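Local coordinates for putative glucose-6-phosphate 1-epimerase (Salmonella typhimurium, PDB 2HTA), which probably interconverts the alpha and beta anomers of glucose 6-phosphate as a hexose-6-phosphate mutarotase, at residues V281-Y285 and R299-T303. Sequence-based numbering, arbitrary orientation.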
loop_
_atom_site.group_PDB
_atom_site.type_symbol
_atom_site.label_atom_id
_atom_site.label_comp_id
_atom_site.label_asym_id
_atom_site.label_seq_id
_atom_site.Cartn_x
_atom_site.Cartn_y
_atom_site.Cartn_z
ATOM N N VAL A 281 -2.548 -3.394 -6.948
ATOM C CA VAL A 281 -2.359 -2.412 -8.021
ATOM C C VAL A 281 -1.549 -1.281 -7.375
ATOM O O VAL A 281 -2.067 -0.484 -6.547
ATOM C CB VAL A 281 -3.729 -1.890 -8.648
ATOM C CG1 VAL A 281 -3.496 -0.707 -9.662
ATOM C CG2 VAL A 281 -4.590 -3.054 -9.262
ATOM N N GLU A 282 -0.258 -1.240 -7.729
ATOM C CA GLU A 282 0.747 -0.491 -6.981
ATOM C C GLU A 282 1.173 0.738 -7.766
ATOM O O GLU A 282 1.369 0.645 -8.983
ATOM C CB GLU A 282 1.977 -1.397 -6.787
ATOM C CG GLU A 282 1.583 -2.763 -6.224
ATOM C CD GLU A 282 2.775 -3.698 -6.109
ATOM O OE1 GLU A 282 3.914 -3.220 -6.034
ATOM O OE2 GLU A 282 2.546 -4.916 -6.037
ATOM N N THR A 283 1.355 1.853 -7.079
ATOM C CA THR A 283 1.948 3.071 -7.691
ATOM C C THR A 283 3.434 2.978 -7.513
ATOM O O THR A 283 3.926 2.876 -6.374
ATOM C CB THR A 283 1.465 4.349 -7.000
ATOM O OG1 THR A 283 0.031 4.383 -7.036
ATOM C CG2 THR A 283 1.982 5.558 -7.737
ATOM N N VAL A 284 4.168 3.049 -8.613
ATOM C CA VAL A 284 5.579 2.593 -8.584
ATOM C C VAL A 284 6.525 3.557 -9.278
ATOM O O VAL A 284 6.178 4.150 -10.285
ATOM C CB VAL A 284 5.691 1.155 -9.196
ATOM C CG1 VAL A 284 7.172 0.674 -9.347
ATOM C CG2 VAL A 284 4.885 0.106 -8.358
ATOM N N TYR A 285 7.746 3.705 -8.751
ATOM C CA TYR A 285 8.767 4.464 -9.456
ATOM C C TYR A 285 9.978 3.523 -9.456
ATOM O O TYR A 285 10.717 3.520 -8.508
ATOM C CB TYR A 285 9.065 5.754 -8.724
ATOM C CG TYR A 285 9.666 6.797 -9.664
ATOM C CD1 TYR A 285 8.949 7.949 -10.022
ATOM C CD2 TYR A 285 10.914 6.579 -10.265
ATOM C CE1 TYR A 285 9.467 8.932 -10.932
ATOM C CE2 TYR A 285 11.463 7.569 -11.181
ATOM C CZ TYR A 285 10.750 8.733 -11.482
ATOM O OH TYR A 285 11.278 9.698 -12.343
ATOM N N ARG A 299 8.306 12.870 -4.703
ATOM C CA ARG A 299 6.954 12.612 -4.285
ATOM C C ARG A 299 6.427 11.423 -5.067
ATOM O O ARG A 299 6.810 11.201 -6.216
ATOM C CB ARG A 299 6.067 13.863 -4.526
ATOM C CG ARG A 299 6.484 15.067 -3.665
ATOM C CD ARG A 299 5.387 16.138 -3.576
ATOM N NE ARG A 299 5.392 16.990 -4.759
ATOM C CZ ARG A 299 4.343 17.141 -5.573
ATOM N NH1 ARG A 299 3.210 16.506 -5.294
ATOM N NH2 ARG A 299 4.405 17.952 -6.641
ATOM N N LEU A 300 5.546 10.642 -4.436
ATOM C CA LEU A 300 4.805 9.585 -5.113
ATOM C C LEU A 300 3.405 9.569 -4.433
ATOM O O LEU A 300 3.313 9.697 -3.189
ATOM C CB LEU A 300 5.482 8.256 -4.835
ATOM C CG LEU A 300 5.100 7.007 -5.638
ATOM C CD1 LEU A 300 5.386 7.199 -7.170
ATOM C CD2 LEU A 300 5.814 5.777 -5.054
ATOM N N ALA A 301 2.341 9.481 -5.236
ATOM C CA ALA A 301 0.973 9.555 -4.662
ATOM C C ALA A 301 0.039 8.616 -5.343
ATOM O O ALA A 301 0.140 8.361 -6.546
ATOM C CB ALA A 301 0.408 11.001 -4.704
ATOM N N GLN A 302 -0.920 8.145 -4.547
ATOM C CA GLN A 302 -1.998 7.296 -5.027
ATOM C C GLN A 302 -3.342 7.786 -4.399
ATOM O O GLN A 302 -3.365 8.107 -3.210
ATOM C CB GLN A 302 -1.701 5.860 -4.594
ATOM C CG GLN A 302 -2.779 4.861 -5.099
ATOM C CD GLN A 302 -2.538 3.461 -4.662
ATOM O OE1 GLN A 302 -3.254 2.954 -3.808
ATOM N NE2 GLN A 302 -1.500 2.807 -5.244
ATOM N N THR A 303 -4.400 7.881 -5.208
ATOM C CA THR A 303 -5.746 8.176 -4.764
ATOM C C THR A 303 -6.623 6.996 -5.162
ATOM O O THR A 303 -6.452 6.403 -6.225
ATOM C CB THR A 303 -6.226 9.532 -5.342
ATOM O OG1 THR A 303 -5.408 10.547 -4.746
ATOM C CG2 THR A 303 -7.696 9.812 -4.956
#
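Thr283 meets Leu300 and Gln302 in a buried face-to-face contact between two strands of different antiparallel sheets, 278-286 and 298-308. The segments run nearly antiparallel, at 163°, but their axes stay 7.4 Å apart, so they touch through side chains rather than through a backbone ladder. The CB of Thr283 points toward 299-303, with OG1 on the Gln302 side and CG2 on the Leu300 side. One hydrogen bond joins the two segments: Gln302 NE2 donates to Thr283 OG1 at 2.8 Å, nearly straight at 170°, with the hydroxyl oxygen lying almost in the amide plane. Gln302 reaches it with an extended chain, CG anti to the backbone N (chi1 -178°), its CB and CG passing alongside the same oxygen. Thr283 OG1 is also hydrogen-bonded to His248 ND1, and Ser180 OG pairs with Gln302 OE1, so both ends of the buried amide are engaged and its rotation should be fixed. Thr283 CG2, anti to its own N, lies 3.8 Å from Leu300 CD1. The same methyl, Thr283 CG2, is 3.6 Å from Ala301 O. The side chains of Thr283 and Leu300 run alongside one another in opposite senses, and Leu300 CD2 lies 3.7 Å from Thr283 O, while Leu300 CD1 also touches Tyr285 CB at 4.2 Å. Such layering of antiparallel sheets is the beta-sandwich architecture of the galactose mutarotase-like fold. Strand 278-286 belongs to the sheet that carries the probable active site: Glu282, probably an active-site residue, projects from the face turned away from 299-303, toward His179, probably another. Strand 172-183 flanks the contact, Leu178 and Phe182 packing on Gln302 and Ser176 on Leu300.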